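Local coordinates for protein glycerophosphodiester phosphodiesterase (Cytophaga hutchinsonii ATCC 33406, PDB 3CH0) that is a single-chain member of the glycerophosphodiester phosphodiesterase family, built on a TIM-barrel fold, at residues A7-Q12 with D259-D264; V53-T58 with A112-F117; N80-A85 with N145-N150. All coordinates share one frame; numbering follows the deposited sequence.

Contact 1 (A7-Q12 with D259-D264)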
loop_
_atom_site.group_PDB
_atom_site.type_symbol
_atom_site.label_atom_id
_atom_site.label_comp_id
_atom_site.label_asym_id
_atom_site.label_seq_id
_atom_site.Cartn_x
_atom_site.Cartn_y
_atom_site.Cartn_z
ATOM N N ALA A 7 21.604 7.558 -3.734
ATOM C CA ALA A 7 21.878 6.196 -3.332
ATOM C C ALA A 7 20.817 5.747 -2.330
ATOM O O ALA A 7 20.388 6.511 -1.448
ATOM C CB ALA A 7 23.269 6.086 -2.712
ATOM N N SER A 8 20.376 4.509 -2.495
ATOM C CA SER A 8 19.445 3.885 -1.568
ATOM C C SER A 8 18.035 4.474 -1.598
ATOM O O SER A 8 17.290 4.217 -0.670
ATOM C CB SER A 8 19.980 3.958 -0.138
ATOM O OG SER A 8 21.281 3.361 -0.079
ATOM N N PHE A 9 17.700 5.221 -2.642
ATOM C CA PHE A 9 16.356 5.794 -2.787
ATOM C C PHE A 9 15.319 4.675 -2.985
ATOM O O PHE A 9 15.580 3.716 -3.756
ATOM C CB PHE A 9 16.370 6.714 -3.994
ATOM C CG PHE A 9 15.197 7.680 -4.040
ATOM C CD1 PHE A 9 15.166 8.801 -3.234
ATOM C CD2 PHE A 9 14.122 7.453 -4.892
ATOM C CE1 PHE A 9 14.101 9.705 -3.317
ATOM C CE2 PHE A 9 13.070 8.359 -4.966
ATOM C CZ PHE A 9 13.055 9.471 -4.196
ATOM N N ASP A 10 14.155 4.830 -2.363
ATOM C CA ASP A 10 13.109 3.796 -2.409
ATOM C C ASP A 10 12.010 4.180 -3.405
ATOM O O ASP A 10 11.172 5.018 -3.103
ATOM C CB ASP A 10 12.541 3.602 -1.008
ATOM C CG ASP A 10 11.629 2.427 -0.911
ATOM O OD1 ASP A 10 11.403 1.741 -1.928
ATOM O OD2 ASP A 10 11.152 2.180 0.218
ATOM N N ILE A 11 12.056 3.586 -4.598
ATOM C CA ILE A 11 11.021 3.736 -5.621
ATOM C C ILE A 11 9.935 2.693 -5.327
ATOM O O ILE A 11 10.177 1.514 -5.484
ATOM C CB ILE A 11 11.571 3.495 -7.051
ATOM C CG1 ILE A 11 12.630 4.538 -7.389
ATOM C CG2 ILE A 11 10.459 3.526 -8.081
ATOM C CD1 ILE A 11 13.471 4.179 -8.594
ATOM N N GLN A 12 8.752 3.167 -4.909
ATOM C CA GLN A 12 7.633 2.315 -4.530
ATOM C C GLN A 12 6.539 2.385 -5.597
ATOM O O GLN A 12 6.025 3.465 -5.901
ATOM C CB GLN A 12 7.001 2.649 -3.175
ATOM C CG GLN A 12 8.006 2.710 -2.055
ATOM C CD GLN A 12 7.399 2.381 -0.695
ATOM O OE1 GLN A 12 6.189 2.130 -0.590
ATOM N NE2 GLN A 12 8.225 2.363 0.332
ATOM N N ASP A 259 13.457 10.299 1.045
ATOM C CA ASP A 259 14.128 9.006 0.937
ATOM C C ASP A 259 13.510 8.001 -0.011
ATOM O O ASP A 259 14.068 6.927 -0.257
ATOM C CB ASP A 259 14.221 8.375 2.333
ATOM C CG ASP A 259 14.935 9.303 3.317
ATOM O OD1 ASP A 259 16.180 9.323 3.229
ATOM O OD2 ASP A 259 14.271 10.025 4.077
ATOM N N GLY A 260 12.371 8.375 -0.574
ATOM C CA GLY A 260 11.626 7.511 -1.465
ATOM C C GLY A 260 10.393 8.228 -1.956
ATOM O O GLY A 260 10.044 9.289 -1.479
ATOM N N ILE A 261 9.704 7.523 -2.842
ATOM C CA ILE A 261 8.456 8.016 -3.451
ATOM C C ILE A 261 7.522 6.861 -3.661
ATOM O O ILE A 261 7.931 5.817 -4.140
ATOM C CB ILE A 261 8.704 8.672 -4.822
ATOM C CG1 ILE A 261 9.452 9.991 -4.607
ATOM C CG2 ILE A 261 7.385 8.889 -5.672
ATOM C CD1 ILE A 261 8.612 11.169 -4.143
ATOM N N ILE A 262 6.260 7.084 -3.280
ATOM C CA ILE A 262 5.160 6.202 -3.614
ATOM C C ILE A 262 4.437 6.847 -4.811
ATOM O O ILE A 262 3.896 7.926 -4.678
ATOM C CB ILE A 262 4.264 5.940 -2.372
ATOM C CG1 ILE A 262 5.039 5.237 -1.256
ATOM C CG2 ILE A 262 2.891 5.241 -2.803
ATOM C CD1 ILE A 262 4.442 5.494 0.097
ATOM N N THR A 263 4.347 6.085 -5.898
ATOM C CA THR A 263 3.759 6.593 -7.123
ATOM C C THR A 263 2.931 5.590 -7.904
ATOM O O THR A 263 3.279 4.416 -7.977
ATOM C CB THR A 263 4.888 7.106 -8.078
ATOM O OG1 THR A 263 4.320 7.637 -9.300
ATOM C CG2 THR A 263 5.920 6.028 -8.474
ATOM N N ASP A 264 1.845 6.083 -8.502
ATOM C CA ASP A 264 1.032 5.258 -9.407
ATOM C C ASP A 264 1.744 4.962 -10.731
ATOM O O ASP A 264 1.292 4.099 -11.466
ATOM C CB ASP A 264 -0.302 5.956 -9.703
ATOM C CG ASP A 264 -1.208 5.941 -8.516
ATOM O OD1 ASP A 264 -1.346 4.854 -7.886
ATOM O OD2 ASP A 264 -1.792 7.002 -8.204
#
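Asp-10 O accepts a hydrogen bond from Ile-261 N at 2.9 Å, while Gly-260 CA comes within 3.0 Å of that same Asp-10 O. Asp-10 N in turn donates to Asp-259 O at 3.0 Å, and the alternation continues from Gln-12 N to Ile-261 O (2.9 Å) and from Thr-263 N to Gln-12 O. Four backbone bonds, the first from Asp-259 just ahead of its strand, thus pair strands 10-12 and 260-263 in parallel, with their axes 4.7 Å apart and 6° from alignment. This is the closure of the TIM barrel, where the last strand of the chain meets the first; on its other flank strand 10-13 pairs with 39-46. Phe-9 CG stands anti to the backbone N (chi1 -163°), and the ring beyond it lies with one face against Gly-260, whose CA makes a CH-pi contact 3.8 Å from the ring centroid. At the rim, Phe-9 CZ meets Ile-261 CG1 at 3.7 Å, and helix 247-256 covers both side chains through Ile-254, Ile-250 and Leu-253. On the opposite face of the sheet Gln-12 and Ile-262 run side by side, pointing the same way. Gln-12 NE2 donates to Asp-10 OD2 (2.9 Å) from 55° out of the carboxylate plane, while Gln-12 OE1 receives Asn-134 ND2, which fixes the amide from both ends; Asp-10 OD1 is bound by Thr-39 OG1.

Contact 2 (V53-T58 with A112-F117)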
loop_
_atom_site.group_PDB
_atom_site.type_symbol
_atom_site.label_atom_id
_atom_site.label_comp_id
_atom_site.label_asym_id
_atom_site.label_seq_id
_atom_site.Cartn_x
_atom_site.Cartn_y
_atom_site.Cartn_z
ATOM N N VAL A 53 -6.235 -10.753 1.882
ATOM C CA VAL A 53 -6.510 -10.384 0.514
ATOM C C VAL A 53 -5.876 -9.027 0.198
ATOM O O VAL A 53 -5.913 -8.092 1.042
ATOM C CB VAL A 53 -8.014 -10.301 0.291
ATOM C CG1 VAL A 53 -8.395 -9.947 -1.194
ATOM C CG2 VAL A 53 -8.730 -11.623 0.700
ATOM N N VAL A 54 -5.273 -8.908 -0.982
ATOM C CA VAL A 54 -4.717 -7.627 -1.427
ATOM C C VAL A 54 -5.828 -6.768 -1.998
ATOM O O VAL A 54 -6.471 -7.148 -2.979
ATOM C CB VAL A 54 -3.586 -7.788 -2.465
ATOM C CG1 VAL A 54 -2.860 -6.437 -2.718
ATOM C CG2 VAL A 54 -2.556 -8.808 -2.015
ATOM N N SER A 55 -6.162 -5.659 -1.314
ATOM C CA SER A 55 -7.272 -4.814 -1.689
ATOM C C SER A 55 -7.170 -3.481 -0.963
ATOM O O SER A 55 -6.915 -3.464 0.236
ATOM C CB SER A 55 -8.591 -5.481 -1.267
ATOM O OG SER A 55 -9.674 -4.724 -1.737
ATOM N N HIS A 56 -7.399 -2.398 -1.691
ATOM C CA HIS A 56 -7.380 -1.054 -1.073
ATOM C C HIS A 56 -8.504 -0.845 -0.083
ATOM O O HIS A 56 -8.364 -0.110 0.907
ATOM C CB HIS A 56 -7.458 0.035 -2.148
ATOM C CG HIS A 56 -7.414 1.404 -1.582
ATOM N ND1 HIS A 56 -8.551 2.157 -1.361
ATOM C CD2 HIS A 56 -6.387 2.111 -1.053
ATOM C CE1 HIS A 56 -8.198 3.298 -0.783
ATOM N NE2 HIS A 56 -6.890 3.285 -0.572
ATOM N N ASP A 57 -9.659 -1.450 -0.341
ATOM C CA ASP A 57 -10.876 -1.299 0.488
ATOM C C ASP A 57 -11.340 -2.646 0.960
ATOM O O ASP A 57 -11.058 -3.695 0.361
ATOM C CB ASP A 57 -11.952 -0.554 -0.283
ATOM C CG ASP A 57 -11.590 0.905 -0.467
ATOM O OD1 ASP A 57 -11.739 1.736 0.503
ATOM O OD2 ASP A 57 -11.057 1.225 -1.551
ATOM N N THR A 58 -12.095 -2.628 2.054
ATOM C CA THR A 58 -12.755 -3.792 2.588
ATOM C C THR A 58 -14.036 -4.143 1.824
ATOM O O THR A 58 -14.740 -5.018 2.287
ATOM C CB THR A 58 -13.077 -3.631 4.070
ATOM O OG1 THR A 58 -13.916 -2.489 4.217
ATOM C CG2 THR A 58 -11.776 -3.391 4.855
ATOM N N ALA A 112 -8.711 -9.135 -14.251
ATOM C CA ALA A 112 -7.947 -9.305 -13.036
ATOM C C ALA A 112 -8.855 -9.516 -11.882
ATOM O O ALA A 112 -9.992 -9.057 -11.928
ATOM C CB ALA A 112 -7.068 -8.069 -12.811
ATOM N N VAL A 113 -8.348 -10.214 -10.878
ATOM C CA VAL A 113 -9.075 -10.401 -9.642
ATOM C C VAL A 113 -8.219 -9.956 -8.476
ATOM O O VAL A 113 -7.038 -9.725 -8.624
ATOM C CB VAL A 113 -9.579 -11.849 -9.478
ATOM C CG1 VAL A 113 -10.437 -12.226 -10.729
ATOM C CG2 VAL A 113 -8.397 -12.832 -9.262
ATOM N N LYS A 114 -8.849 -9.818 -7.312
ATOM C CA LYS A 114 -8.093 -9.527 -6.081
ATOM C C LYS A 114 -7.377 -10.764 -5.604
ATOM O O LYS A 114 -8.041 -11.795 -5.303
ATOM C CB LYS A 114 -9.065 -9.060 -4.984
ATOM C CG LYS A 114 -9.801 -7.789 -5.320
ATOM C CD LYS A 114 -10.662 -7.308 -4.152
ATOM C CE LYS A 114 -11.354 -6.002 -4.403
ATOM N NZ LYS A 114 -10.517 -4.797 -4.365
ATOM N N PRO A 115 -6.029 -10.712 -5.554
ATOM C CA PRO A 115 -5.245 -11.904 -5.168
ATOM C C PRO A 115 -5.097 -12.029 -3.654
ATOM O O PRO A 115 -5.214 -11.053 -2.916
ATOM C CB PRO A 115 -3.891 -11.642 -5.830
ATOM C CG PRO A 115 -3.758 -10.102 -5.710
ATOM C CD PRO A 115 -5.149 -9.558 -5.863
ATOM N N LEU A 116 -4.740 -13.220 -3.204
ATOM C CA LEU A 116 -4.270 -13.399 -1.868
ATOM C C LEU A 116 -2.889 -12.745 -1.717
ATOM O O LEU A 116 -2.001 -12.751 -2.622
ATOM C CB LEU A 116 -4.134 -14.886 -1.550
ATOM C CG LEU A 116 -5.429 -15.675 -1.524
ATOM C CD1 LEU A 116 -5.140 -17.172 -1.585
ATOM C CD2 LEU A 116 -6.225 -15.343 -0.275
ATOM N N PHE A 117 -2.646 -12.251 -0.505
ATOM C CA PHE A 117 -1.349 -11.777 -0.107
ATOM C C PHE A 117 -0.262 -12.855 -0.368
ATOM O O PHE A 117 0.818 -12.593 -0.871
ATOM C CB PHE A 117 -1.389 -11.403 1.396
ATOM C CG PHE A 117 -0.123 -10.831 2.003
ATOM C CD1 PHE A 117 0.779 -10.030 1.337
ATOM C CD2 PHE A 117 0.112 -11.044 3.366
ATOM C CE1 PHE A 117 1.887 -9.502 2.011
ATOM C CE2 PHE A 117 1.193 -10.489 4.037
ATOM C CZ PHE A 117 2.087 -9.752 3.353
#
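Lys-114 crosses Val-53 at about a right angle, its CB 3.9 Å from Val-53 CG1, and then runs extended past the backbone carbonyl of Val-54 to reach Ser-55. The bend comes at the end of the chain: chi4 of -74° turns NZ aside onto Ser-55, and Lys-114 NZ donates to Ser-55 OG at 2.8 Å. Ser-55 OG in turn donates a hydrogen bond to Asp-57 O (2.7 Å), in the plane of that carbonyl and on a lone pair, so the hydroxyl is gripped as acceptor and donor at once and its rotation is set. Phe-60 and Leu-83 pack against the lysine. Beside this polar pair of bonds, Pro-115 meets Val-54 with CG and CD, Pro-115 CG lying 4.0 Å from Val-54 CB. One methyl of that valine, Val-54 CG2, reaches Phe-117 CA at 3.7 Å.

Strand 52-54 runs antiparallel to barrel strand 39-46, and the chain between the two segments is consistent with the insertion that members of this family carry in the TIM barrel; the contact joins its outgoing and returning ends. Val-54 N donates to Pro-115 O (2.9 Å, 170° at the hydrogen) as part of a single backbone bridge between Val-53 and Leu-116, to which the Phe-117 and Val-52 backbones also contribute a bond. Leu-116 is the N-cap residue of helix 117-127, and the Phe-117 ring leads off to Leu-44 and helix 151-164. Downstream, His-56 ND1 donates in its ring plane to Asp-57 OD2 (2.7 Å), while His-56 NE2 is hydrogen-bonded to a bound citric acid.

Contact 3 (N80-A85 with N145-N150)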
loop_
_atom_site.group_PDB
_atom_site.type_symbol
_atom_site.label_atom_id
_atom_site.label_comp_id
_atom_site.label_asym_id
_atom_site.label_seq_id
_atom_site.Cartn_x
_atom_site.Cartn_y
_atom_site.Cartn_z
ATOM N N ASN A 80 -22.074 -2.382 0.153
ATOM C CA ASN A 80 -22.764 -3.666 0.332
ATOM C C ASN A 80 -21.900 -4.899 0.090
ATOM O O ASN A 80 -22.211 -5.990 0.578
ATOM C CB ASN A 80 -23.974 -3.798 -0.622
ATOM C CG ASN A 80 -24.988 -2.703 -0.462
ATOM O OD1 ASN A 80 -24.909 -1.861 0.435
ATOM N ND2 ASN A 80 -25.968 -2.711 -1.350
ATOM N N PHE A 81 -20.860 -4.755 -0.741
ATOM C CA PHE A 81 -20.045 -5.884 -1.224
ATOM C C PHE A 81 -18.811 -5.962 -0.340
ATOM O O PHE A 81 -17.686 -5.656 -0.737
ATOM C CB PHE A 81 -19.688 -5.703 -2.701
ATOM C CG PHE A 81 -20.887 -5.419 -3.557
ATOM C CD1 PHE A 81 -21.954 -6.307 -3.568
ATOM C CD2 PHE A 81 -20.980 -4.265 -4.290
ATOM C CE1 PHE A 81 -23.098 -6.043 -4.328
ATOM C CE2 PHE A 81 -22.152 -3.997 -5.058
ATOM C CZ PHE A 81 -23.188 -4.911 -5.055
ATOM N N ASN A 82 -19.077 -6.418 0.870
ATOM C CA ASN A 82 -18.075 -6.395 1.963
ATOM C C ASN A 82 -17.235 -7.640 1.969
ATOM O O ASN A 82 -17.722 -8.751 2.192
ATOM C CB ASN A 82 -18.851 -6.332 3.278
ATOM C CG ASN A 82 -17.954 -6.289 4.522
ATOM O OD1 ASN A 82 -16.724 -6.197 4.426
ATOM N ND2 ASN A 82 -18.590 -6.281 5.700
ATOM N N LEU A 83 -15.943 -7.487 1.677
ATOM C CA LEU A 83 -15.036 -8.615 1.638
ATOM C C LEU A 83 -14.962 -9.436 2.917
ATOM O O LEU A 83 -14.770 -10.631 2.913
ATOM C CB LEU A 83 -13.606 -8.197 1.208
ATOM C CG LEU A 83 -13.310 -7.996 -0.282
ATOM C CD1 LEU A 83 -13.994 -6.772 -0.839
ATOM C CD2 LEU A 83 -11.793 -7.998 -0.471
ATOM N N TYR A 84 -15.088 -8.754 4.051
ATOM C CA TYR A 84 -15.086 -9.459 5.339
ATOM C C TYR A 84 -16.321 -10.371 5.576
ATOM O O TYR A 84 -16.293 -11.190 6.494
ATOM C CB TYR A 84 -14.941 -8.455 6.484
ATOM C CG TYR A 84 -14.519 -9.027 7.799
ATOM C CD1 TYR A 84 -13.526 -9.970 7.880
ATOM C CD2 TYR A 84 -15.121 -8.606 8.988
ATOM C CE1 TYR A 84 -13.129 -10.510 9.117
ATOM C CE2 TYR A 84 -14.751 -9.118 10.201
ATOM C CZ TYR A 84 -13.768 -10.059 10.270
ATOM O OH TYR A 84 -13.357 -10.634 11.436
ATOM N N ALA A 85 -17.379 -10.141 4.766
ATOM C CA ALA A 85 -18.610 -10.965 4.782
ATOM C C ALA A 85 -18.570 -12.017 3.676
ATOM O O ALA A 85 -19.563 -12.722 3.459
ATOM C CB ALA A 85 -19.815 -10.109 4.630
ATOM N N ASN A 145 -14.834 -5.515 13.603
ATOM C CA ASN A 145 -15.915 -6.515 13.605
ATOM C C ASN A 145 -16.910 -6.385 12.474
ATOM O O ASN A 145 -17.796 -7.247 12.324
ATOM C CB ASN A 145 -16.725 -6.518 14.946
ATOM C CG ASN A 145 -17.690 -7.749 15.067
ATOM O OD1 ASN A 145 -17.245 -8.871 15.155
ATOM N ND2 ASN A 145 -19.026 -7.493 15.077
ATOM N N ILE A 146 -16.822 -5.324 11.703
ATOM C CA ILE A 146 -17.790 -5.069 10.618
ATOM C C ILE A 146 -17.050 -5.227 9.286
ATOM O O ILE A 146 -17.489 -6.016 8.433
ATOM C CB ILE A 146 -18.459 -3.654 10.694
ATOM C CG1 ILE A 146 -19.245 -3.517 11.998
ATOM C CG2 ILE A 146 -19.367 -3.359 9.473
ATOM C CD1 ILE A 146 -19.778 -2.083 12.222
ATOM N N ASP A 147 -15.965 -4.478 9.123
ATOM C CA ASP A 147 -15.187 -4.388 7.864
ATOM C C ASP A 147 -13.918 -5.197 7.899
ATOM O O ASP A 147 -13.335 -5.445 6.835
ATOM C CB ASP A 147 -14.890 -2.956 7.573
ATOM C CG ASP A 147 -16.164 -2.126 7.439
ATOM O OD1 ASP A 147 -17.122 -2.619 6.808
ATOM O OD2 ASP A 147 -16.205 -1.008 7.999
ATOM N N HIS A 148 -13.497 -5.613 9.087
ATOM C CA HIS A 148 -12.272 -6.363 9.270
ATOM C C HIS A 148 -12.224 -6.825 10.734
ATOM O O HIS A 148 -13.043 -6.366 11.532
ATOM C CB HIS A 148 -11.042 -5.476 8.946
ATOM C CG HIS A 148 -11.081 -4.158 9.649
ATOM N ND1 HIS A 148 -10.944 -4.019 11.030
ATOM C CD2 HIS A 148 -11.265 -2.911 9.155
ATOM C CE1 HIS A 148 -11.070 -2.737 11.332
ATOM N NE2 HIS A 148 -11.277 -2.040 10.220
ATOM N N PRO A 149 -11.280 -7.701 11.077
ATOM C CA PRO A 149 -11.198 -8.160 12.476
ATOM C C PRO A 149 -10.701 -7.050 13.441
ATOM O O PRO A 149 -10.322 -5.974 13.042
ATOM C CB PRO A 149 -10.152 -9.265 12.417
ATOM C CG PRO A 149 -9.983 -9.619 10.927
ATOM C CD PRO A 149 -10.286 -8.366 10.204
ATOM N N ASN A 150 -10.707 -7.412 14.708
ATOM C CA ASN A 150 -9.938 -6.678 15.702
ATOM C C ASN A 150 -8.468 -6.598 15.327
ATOM O O ASN A 150 -7.933 -7.402 14.539
ATOM C CB ASN A 150 -10.134 -7.345 17.090
ATOM C CG ASN A 150 -9.720 -8.818 17.091
ATOM O OD1 ASN A 150 -10.351 -9.619 16.389
ATOM N ND2 ASN A 150 -8.684 -9.174 17.855
HETATM O O HOH W 1 -16.417 -3.433 4.176
HETATM O O HOH W 2 -14.471 -9.701 13.601
#
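The Tyr-84 ring lies with one face over the backbone at His-148 and Pro-149, His-148 CA standing 3.6 Å above the centre of the ring. Farther out, Tyr-84 CE1 meets Pro-149 CD at 3.7 Å, the two side chains set obliquely. At the ring edge, in its plane, Ile-146 O lies 3.6 Å from Tyr-84 CD2. Tyr-84 OH is hydrogen-bonded to a water at 2.6 Å, and this water donates to Asn-145 OD1. Asn-82 CG stands anti to the backbone N (chi1 -180°), and beyond it Asn-82 ND2 donates to Ile-146 O at 3.0 Å, the acceptor lying in the plane of the amide. Asn-82 OD1 receives Tyr-84 N (3.1 Å) from above its carbonyl plane, closing an Asx turn at the start of the 3-10 segment 83-85. A second water lies between Asp-147 OD1 (2.8 Å) and Asn-82 OD1, the latter bond weak, with more acceptors in reach than protons. Here a loop ahead of helix 88-91 meets the loop between barrel strand 132-137 and helix 151-164. With one direct hydrogen bond across, the ring rests mainly on van der Waals contact with backbone and proline, and water carries the other polar links.

Contacts 1 and 2 are buried and both reach the barrel sheet, whereas contact 3 is only partly buried and joins two loops, its centre about 19 Å from the centre of the chain. Contact 1 is regular parallel strand pairing at the barrel seam; contact 2 has a single bridge in place of a ladder, with a lysine-serine link and apolar packing; contact 3 relies on an aromatic face, one side-chain amide and bridging waters. Contacts 2 and 3, with centres about 13 Å apart, adjoin: Thr-58 O probably accepts Leu-83 N, and Thr-58 CG2 packs on Asp-147 O. Contact 1 lies across the chain's centre from both, about 18 Å from contact 3 between nearest atoms.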